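Local atomic coordinates of 3-phosphoshikimate 1-carboxyvinyltransferase (Streptomyces sviceus, PDB entry 7M0O), a protein that probably catalyses the transfer of the enolpyruvyl group of phosphoenolpyruvate to the 5-hydroxyl of shikimate-3-phosphate, the sixth step of the shikimate pathway to chorismate. Residues 18-32 with 52-64. Sequence-based numbering, arbitrary orientation.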
ATOM      1  N   ALA A  18     -11.250  -6.328  10.808  1.00 11.35           N
ATOM      2  CA  ALA A  18     -11.180  -6.761  12.203  1.00 11.04           C
ATOM      3  C   ALA A  18     -12.306  -6.152  13.026  1.00 13.49           C
ATOM      4  O   ALA A  18     -12.854  -6.804  13.919  1.00 13.36           O
ATOM      5  CB  ALA A  18      -9.826  -6.396  12.822  1.00 12.37           C
ATOM      6  N   ALA A  19     -12.640  -4.888  12.760  1.00 12.38           N
ATOM      7  CA  ALA A  19     -13.739  -4.239  13.462  1.00 12.61           C
ATOM      8  C   ALA A  19     -15.088  -4.853  13.112  1.00 12.78           C
ATOM      9  O   ALA A  19     -15.975  -4.930  13.972  1.00 12.53           O
ATOM     10  CB  ALA A  19     -13.748  -2.751  13.128  1.00 14.62           C
ATOM     11  N   ALA A  20     -15.285  -5.247  11.852  1.00 12.18           N
ATOM     12  CA  ALA A  20     -16.621  -5.577  11.366  1.00 11.59           C
ATOM     13  C   ALA A  20     -16.956  -7.063  11.469  1.00 14.26           C
ATOM     14  O   ALA A  20     -18.135  -7.421  11.369  1.00 19.25           O
ATOM     15  CB  ALA A  20     -16.780  -5.112   9.909  1.00 13.67           C
ATOM     16  N   ALA A  21     -15.973  -7.921  11.718  1.00 14.55           N
ATOM     17  CA  ALA A  21     -16.195  -9.354  11.620  1.00 14.69           C
ATOM     18  C   ALA A  21     -16.884  -9.915  12.866  1.00 17.95           C
ATOM     19  O   ALA A  21     -17.003  -9.266  13.909  1.00 18.15           O
ATOM     20  CB  ALA A  21     -14.871 -10.074  11.376  1.00 14.29           C
ATOM     21  N   ASP A  22     -17.355 -11.149  12.734  1.00 16.60           N
ATOM     22  CA  ASP A  22     -17.958 -11.881  13.841  1.00 19.47           C
ATOM     23  C   ASP A  22     -16.848 -12.681  14.511  1.00 19.92           C
ATOM     24  O   ASP A  22     -16.338 -13.651  13.938  1.00 24.96           O
ATOM     25  CB  ASP A  22     -19.089 -12.768  13.327  1.00 21.91           C
ATOM     26  CG  ASP A  22     -19.745 -13.582  14.425  1.00 24.45           C
ATOM     27  OD1 ASP A  22     -19.599 -13.226  15.610  1.00 33.19           O
ATOM     28  OD2 ASP A  22     -20.409 -14.588  14.100  1.00 33.57           O
ATOM     29  N   GLY A  23     -16.444 -12.249  15.699  1.00 20.29           N
ATOM     30  CA  GLY A  23     -15.413 -12.904  16.481  1.00 22.12           C
ATOM     31  C   GLY A  23     -14.274 -11.956  16.805  1.00 17.98           C
ATOM     32  O   GLY A  23     -14.341 -10.746  16.564  1.00 19.12           O
ATOM     33  N   VAL A  24     -13.216 -12.513  17.385  1.00 19.44           N
ATOM     34  CA  VAL A  24     -12.031 -11.741  17.749  1.00 15.46           C
ATOM     35  C   VAL A  24     -10.987 -11.945  16.662  1.00 15.47           C
ATOM     36  O   VAL A  24     -10.572 -13.078  16.393  1.00 17.39           O
ATOM     37  CB  VAL A  24     -11.489 -12.153  19.126  1.00 21.05           C
ATOM     38  CG1 VAL A  24     -10.260 -11.330  19.454  1.00 17.72           C
ATOM     39  CG2 VAL A  24     -12.563 -11.964  20.186  1.00 28.39           C
ATOM     40  N   THR A  25     -10.587 -10.856  16.009  1.00 12.84           N
ATOM     41  CA  THR A  25      -9.554 -10.906  14.982  1.00 16.04           C
ATOM     42  C   THR A  25      -8.212 -10.505  15.572  1.00 14.57           C
ATOM     43  O   THR A  25      -8.121  -9.546  16.344  1.00 13.83           O
ATOM     44  CB  THR A  25      -9.888  -9.979  13.812  1.00 10.88           C
ATOM     45  OG1 THR A  25     -10.978 -10.521  13.089  1.00 13.83           O
ATOM     46  CG2 THR A  25      -8.700  -9.819  12.861  1.00 16.25           C
ATOM     47  N   THR A  26      -7.173 -11.243  15.195  1.00 13.46           N
ATOM     48  CA  THR A  26      -5.797 -10.908  15.542  1.00 15.04           C
ATOM     49  C   THR A  26      -5.076 -10.467  14.272  1.00 18.47           C
ATOM     50  O   THR A  26      -5.026 -11.215  13.288  1.00 19.83           O
ATOM     51  CB  THR A  26      -5.101 -12.103  16.195  1.00 21.21           C
ATOM     52  OG1 THR A  26      -5.877 -12.542  17.319  1.00 23.14           O
ATOM     53  CG2 THR A  26      -3.690 -11.735  16.666  1.00 22.15           C
ATOM     54  N   LEU A  27      -4.558  -9.241  14.283  1.00 13.90           N
ATOM     55  CA  LEU A  27      -3.748  -8.703  13.201  1.00 15.06           C
ATOM     56  C   LEU A  27      -2.284  -8.801  13.608  1.00 17.23           C
ATOM     57  O   LEU A  27      -1.890  -8.272  14.655  1.00 17.92           O
ATOM     58  CB  LEU A  27      -4.118  -7.250  12.914  1.00 16.86           C
ATOM     59  CG  LEU A  27      -5.593  -6.984  12.599  1.00 14.98           C
ATOM     60  CD1 LEU A  27      -5.779  -5.526  12.237  1.00 14.84           C
ATOM     61  CD2 LEU A  27      -6.036  -7.890  11.461  1.00 12.29           C
ATOM     62  N   VAL A  28      -1.477  -9.456  12.782  1.00 13.29           N
ATOM     63  CA  VAL A  28      -0.066  -9.666  13.098  1.00 14.69           C
ATOM     64  C   VAL A  28       0.788  -8.671  12.313  1.00 20.87           C
ATOM     65  O   VAL A  28       0.658  -8.548  11.089  1.00 15.09           O
ATOM     66  CB  VAL A  28       0.337 -11.123  12.812  1.00 22.74           C
ATOM     67  CG1 VAL A  28       1.753 -11.381  13.254  1.00 16.43           C
ATOM     68  CG2 VAL A  28      -0.627 -12.071  13.522  1.00 23.21           C
ATOM     69  N   ARG A  29       1.670  -7.964  13.025  1.00 18.00           N
ATOM     70  CA  ARG A  29       2.580  -6.949  12.496  1.00 16.36           C
ATOM     71  C   ARG A  29       1.894  -5.848  11.688  1.00 16.68           C
ATOM     72  O   ARG A  29       2.402  -5.481  10.618  1.00 15.35           O
ATOM     73  CB  ARG A  29       3.663  -7.590  11.622  1.00 21.33           C
ATOM     74  CG  ARG A  29       4.308  -8.864  12.182  1.00 30.64           C
ATOM     75  CD  ARG A  29       4.803  -8.671  13.604  1.00 34.96           C
ATOM     76  NE  ARG A  29       6.108  -9.287  13.837  1.00 38.56           N
ATOM     77  CZ  ARG A  29       6.312 -10.594  13.984  1.00 37.74           C
ATOM     78  NH1 ARG A  29       5.298 -11.448  13.920  1.00 40.05           N
ATOM     79  NH2 ARG A  29       7.541 -11.047  14.194  1.00 39.81           N
ATOM     80  N   PRO A  30       0.783  -5.271  12.144  1.00 15.10           N
ATOM     81  CA  PRO A  30       0.221  -4.124  11.417  1.00 14.99           C
ATOM     82  C   PRO A  30       1.181  -2.938  11.447  1.00 12.20           C
ATOM     83  O   PRO A  30       2.039  -2.816  12.321  1.00 20.65           O
ATOM     84  CB  PRO A  30      -1.064  -3.810  12.188  1.00 16.32           C
ATOM     85  CG  PRO A  30      -0.734  -4.207  13.588  1.00 22.58           C
ATOM     86  CD  PRO A  30       0.109  -5.458  13.446  1.00 21.18           C
ATOM     87  N   LEU A  31       1.044  -2.064  10.455  1.00 11.31           N
ATOM     88  CA  LEU A  31       1.809  -0.824  10.455  1.00 13.44           C
ATOM     89  C   LEU A  31       1.332   0.073  11.594  1.00 13.88           C
ATOM     90  O   LEU A  31       0.125   0.296  11.760  1.00 12.84           O
ATOM     91  CB  LEU A  31       1.663  -0.108   9.109  1.00 13.18           C
ATOM     92  CG  LEU A  31       2.243   1.312   9.040  1.00 16.97           C
ATOM     93  CD1 LEU A  31       3.757   1.282   9.201  1.00 15.02           C
ATOM     94  CD2 LEU A  31       1.857   2.029   7.762  1.00 18.11           C
ATOM     95  N   ARG A  32       2.280   0.590  12.377  1.00 13.00           N
ATOM     96  CA  ARG A  32       1.980   1.581  13.402  1.00 15.67           C
ATOM     97  C   ARG A  32       2.348   2.951  12.846  1.00 16.20           C
ATOM     98  O   ARG A  32       3.536   3.270  12.694  1.00 19.06           O
ATOM     99  CB  ARG A  32       2.741   1.283  14.690  1.00 16.55           C
ATOM    100  CG  ARG A  32       2.131   0.148  15.503  1.00 21.51           C
ATOM    101  CD  ARG A  32       2.928  -0.052  16.786  1.00 27.56           C
ATOM    102  NE  ARG A  32       2.277  -0.931  17.756  1.00 31.54           N
ATOM    103  CZ  ARG A  32       1.620  -0.500  18.831  1.00 32.06           C
ATOM    104  NH1 ARG A  32       1.513   0.802  19.080  1.00 30.42           N
ATOM    105  NH2 ARG A  32       1.079  -1.373  19.665  1.00 28.16           N
ATOM    106  N   ARG A  52      -3.617  -4.314  22.233  1.00 16.74           N
ATOM    107  CA  ARG A  52      -2.430  -4.241  21.400  1.00 19.03           C
ATOM    108  C   ARG A  52      -1.193  -4.687  22.169  1.00 17.32           C
ATOM    109  O   ARG A  52      -1.095  -4.515  23.389  1.00 21.28           O
ATOM    110  CB  ARG A  52      -2.232  -2.826  20.841  1.00 22.36           C
ATOM    111  CG  ARG A  52      -3.365  -2.387  19.891  1.00 22.31           C
ATOM    112  CD  ARG A  52      -3.099  -1.033  19.268  1.00 26.43           C
ATOM    113  NE  ARG A  52      -3.111   0.040  20.262  1.00 26.98           N
ATOM    114  CZ  ARG A  52      -2.779   1.298  19.996  1.00 30.11           C
ATOM    115  NH1 ARG A  52      -2.407   1.637  18.770  1.00 32.68           N
ATOM    116  NH2 ARG A  52      -2.808   2.215  20.956  1.00 34.33           N
ATOM    117  N   THR A  53      -0.257  -5.298  21.423  1.00 16.82           N
ATOM    118  CA  THR A  53       1.103  -5.602  21.865  1.00 13.30           C
ATOM    119  C   THR A  53       2.039  -4.966  20.843  1.00 14.98           C
ATOM    120  O   THR A  53       1.568  -4.407  19.842  1.00 17.32           O
ATOM    121  CB  THR A  53       1.366  -7.113  21.978  1.00 16.22           C
ATOM    122  OG1 THR A  53       1.399  -7.725  20.677  1.00 19.70           O
ATOM    123  CG2 THR A  53       0.329  -7.804  22.847  1.00 17.25           C
ATOM    124  N   PRO A  54       3.361  -5.016  21.032  1.00 20.12           N
ATOM    125  CA  PRO A  54       4.250  -4.481  19.987  1.00 19.96           C
ATOM    126  C   PRO A  54       4.170  -5.244  18.669  1.00 22.41           C
ATOM    127  O   PRO A  54       4.625  -4.715  17.644  1.00 30.29           O
ATOM    128  CB  PRO A  54       5.644  -4.591  20.617  1.00 21.48           C
ATOM    129  CG  PRO A  54       5.395  -4.585  22.089  1.00 21.06           C
ATOM    130  CD  PRO A  54       4.098  -5.321  22.274  1.00 20.56           C
ATOM    131  N   ASP A  55       3.576  -6.439  18.658  1.00 14.90           N
ATOM    132  CA  ASP A  55       3.548  -7.318  17.493  1.00 18.57           C
ATOM    133  C   ASP A  55       2.156  -7.547  16.919  1.00 23.82           C
ATOM    134  O   ASP A  55       2.046  -7.812  15.721  1.00 21.36           O
ATOM    135  CB  ASP A  55       4.153  -8.688  17.837  1.00 25.65           C
ATOM    136  CG  ASP A  55       5.680  -8.674  17.861  1.00 35.78           C
ATOM    137  OD1 ASP A  55       6.271  -9.649  18.378  1.00 41.61           O
ATOM    138  OD2 ASP A  55       6.292  -7.695  17.371  1.00 31.33           O
ATOM    139  N   THR A  56       1.095  -7.487  17.733  1.00 20.05           N
ATOM    140  CA  THR A  56      -0.243  -7.877  17.287  1.00 19.84           C
ATOM    141  C   THR A  56      -1.293  -6.950  17.880  1.00 24.91           C
ATOM    142  O   THR A  56      -1.173  -6.500  19.022  1.00 25.31           O
ATOM    143  CB  THR A  56      -0.623  -9.334  17.674  1.00 20.94           C
ATOM    144  OG1 THR A  56      -0.643  -9.479  19.103  1.00 23.58           O
ATOM    145  CG2 THR A  56       0.349 -10.348  17.084  1.00 26.87           C
ATOM    146  N   TRP A  57      -2.342  -6.690  17.101  1.00 19.06           N
ATOM    147  CA  TRP A  57      -3.532  -5.989  17.571  1.00 19.56           C
ATOM    148  C   TRP A  57      -4.698  -6.967  17.612  1.00 16.96           C
ATOM    149  O   TRP A  57      -4.858  -7.801  16.711  1.00 18.63           O
ATOM    150  CB  TRP A  57      -3.899  -4.803  16.671  1.00 17.40           C
ATOM    151  CG  TRP A  57      -2.876  -3.703  16.642  1.00 22.86           C
ATOM    152  CD1 TRP A  57      -1.591  -3.752  17.118  1.00 28.29           C
ATOM    153  CD2 TRP A  57      -3.039  -2.401  16.068  1.00 21.24           C
ATOM    154  NE1 TRP A  57      -0.956  -2.553  16.889  1.00 27.17           N
ATOM    155  CE2 TRP A  57      -1.826  -1.709  16.243  1.00 28.48           C
ATOM    156  CE3 TRP A  57      -4.100  -1.752  15.431  1.00 28.33           C
ATOM    157  CZ2 TRP A  57      -1.648  -0.394  15.809  1.00 30.60           C
ATOM    158  CZ3 TRP A  57      -3.919  -0.452  14.997  1.00 31.53           C
ATOM    159  CH2 TRP A  57      -2.704   0.212  15.188  1.00 24.69           C
ATOM    160  N   GLN A  58      -5.514  -6.855  18.655  1.00 17.50           N
ATOM    161  CA  GLN A  58      -6.654  -7.731  18.879  1.00 23.72           C
ATOM    162  C   GLN A  58      -7.924  -6.890  18.874  1.00 14.81           C
ATOM    163  O   GLN A  58      -8.013  -5.904  19.614  1.00 19.84           O
ATOM    164  CB  GLN A  58      -6.485  -8.449  20.215  1.00 25.82           C
ATOM    165  CG  GLN A  58      -7.384  -9.607  20.448  1.00 31.20           C
ATOM    166  CD  GLN A  58      -6.670 -10.710  21.190  1.00 37.42           C
ATOM    167  OE1 GLN A  58      -5.861 -11.433  20.616  1.00 40.08           O
ATOM    168  NE2 GLN A  58      -6.942 -10.824  22.482  1.00 43.17           N
ATOM    169  N   VAL A  59      -8.893  -7.247  18.024  1.00 13.29           N
ATOM    170  CA  VAL A  59     -10.125  -6.464  17.879  1.00 16.17           C
ATOM    171  C   VAL A  59     -11.323  -7.391  18.036  1.00 17.24           C
ATOM    172  O   VAL A  59     -11.449  -8.369  17.295  1.00 16.68           O
ATOM    173  CB  VAL A  59     -10.204  -5.734  16.525  1.00 17.42           C
ATOM    174  CG1 VAL A  59     -11.463  -4.851  16.460  1.00 17.61           C
ATOM    175  CG2 VAL A  59      -8.931  -4.905  16.257  1.00 14.62           C
ATOM    176  N   ASP A  60     -12.208  -7.075  18.980  1.00 18.18           N
ATOM    177  CA  ASP A  60     -13.485  -7.777  19.106  1.00 18.19           C
ATOM    178  C   ASP A  60     -14.435  -7.225  18.057  1.00 17.75           C
ATOM    179  O   ASP A  60     -14.849  -6.062  18.141  1.00 16.58           O
ATOM    180  CB  ASP A  60     -14.074  -7.586  20.498  1.00 19.01           C
ATOM    181  CG  ASP A  60     -13.451  -8.489  21.520  1.00 30.31           C
ATOM    182  OD1 ASP A  60     -12.251  -8.815  21.379  1.00 29.34           O
ATOM    183  OD2 ASP A  60     -14.163  -8.865  22.475  1.00 37.60           O
ATOM    184  N   GLY A  61     -14.783  -8.040  17.065  1.00 14.92           N
ATOM    185  CA  GLY A  61     -15.609  -7.542  15.981  1.00 14.21           C
ATOM    186  C   GLY A  61     -17.022  -7.239  16.444  1.00 12.33           C
ATOM    187  O   GLY A  61     -17.538  -7.850  17.378  1.00 16.21           O
ATOM    188  N   ARG A  62     -17.648  -6.270  15.779  1.00 10.84           N
ATOM    189  CA  ARG A  62     -19.027  -5.876  16.062  1.00 11.73           C
ATOM    190  C   ARG A  62     -19.811  -5.915  14.760  1.00 13.03           C
ATOM    191  O   ARG A  62     -19.848  -4.930  14.009  1.00 14.20           O
ATOM    192  CB  ARG A  62     -19.101  -4.503  16.728  1.00 12.64           C
ATOM    193  CG  ARG A  62     -18.370  -4.456  18.060  1.00 15.41           C
ATOM    194  CD  ARG A  62     -18.666  -3.179  18.828  1.00 12.60           C
ATOM    195  NE  ARG A  62     -20.094  -3.092  19.152  1.00 12.71           N
ATOM    196  CZ  ARG A  62     -20.657  -3.675  20.211  1.00 13.69           C
ATOM    197  NH1 ARG A  62     -19.920  -4.370  21.079  1.00 20.92           N
ATOM    198  NH2 ARG A  62     -21.959  -3.558  20.410  1.00 17.00           N
ATOM    199  N   PRO A  63     -20.460  -7.044  14.464  1.00 16.78           N
ATOM    200  CA  PRO A  63     -21.208  -7.160  13.204  1.00 14.57           C
ATOM    201  C   PRO A  63     -22.303  -6.117  13.028  1.00 15.00           C
ATOM    202  O   PRO A  63     -22.668  -5.836  11.882  1.00 14.34           O
ATOM    203  CB  PRO A  63     -21.785  -8.585  13.272  1.00 16.00           C
ATOM    204  CG  PRO A  63     -20.868  -9.324  14.183  1.00 16.90           C
ATOM    205  CD  PRO A  63     -20.427  -8.313  15.213  1.00 17.55           C
ATOM    206  N   GLN A  64     -22.828  -5.516  14.107  1.00 12.72           N
ATOM    207  CA  GLN A  64     -23.853  -4.484  13.974  1.00 19.39           C
ATOM    208  C   GLN A  64     -23.320  -3.086  14.285  1.00 16.88           C
ATOM    209  O   GLN A  64     -24.104  -2.174  14.542  1.00 14.14           O
ATOM    210  CB  GLN A  64     -25.072  -4.791  14.851  1.00 16.25           C
ATOM    211  CG  GLN A  64     -25.928  -5.967  14.379  1.00 18.53           C
ATOM    212  CD  GLN A  64     -26.356  -5.854  12.941  1.00 20.39           C
ATOM    213  OE1 GLN A  64     -26.821  -4.802  12.485  1.00 23.48           O
ATOM    214  NE2 GLN A  64     -26.199  -6.944  12.205  1.00 26.43           N
TER
HETATM  215  O   HOH W   1     -17.331 -10.661  17.844  1.00 25.00           O
HETATM  216  O   HOH W   2       1.573  -3.462  17.133  1.00 27.36           O
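The indole of W57 lies between P30, whose CG sits over one face, 3.6 Å from the centroid of the five-membered ring and only 4° off its normal, and the CD methylene of R52 on the opposite face; NE of R32 comes in at the edge. The P30-W57 CH-pi contact lies at one end of an antiparallel pair, strands 24-28 and 56-60, the two inner strands of a four-stranded sheet that packs on helices 8-20 and 34-45 in this EPSP synthase. With CG beside its backbone N (chi1 -64°), W57 turns its broad ring to the helix-covered side of the sheet, where it touches L15, T36 and A40, a place suited to a large flat apolar side chain. Replacing the indole by an alanine is likely to leave P30 CG and R52 CD without the ring between them, and the R32 guanidinium freer to turn.

That guanidinium has W57 over one face, while R32 NH2 donates, in the guanidinium plane, to T53 O (3.1 Å), arriving well above the carbonyl plane. A water joins R32 NE, T53 O and, weakly, W57 NE1. R32 also lies near R52, a like charge probably eased by the salt bridge of R52 to E37.

Backbone hydrogen bonds run both ways between T25 and V59 and between L27 and W57. Small A18 admits V59, CB to CB 3.8 Å, tying helix to sheet. On the face carrying V24, T26 and V28, V24 lies alongside D60, CG2 against OD1, while D60 OD2 forms a salt bridge with R49. Glycine suits position G61, because a CB there would strike A21 O, which already meets G61 CA at 3.0 Å, while G61 N donates to G23 O at 2.8 Å.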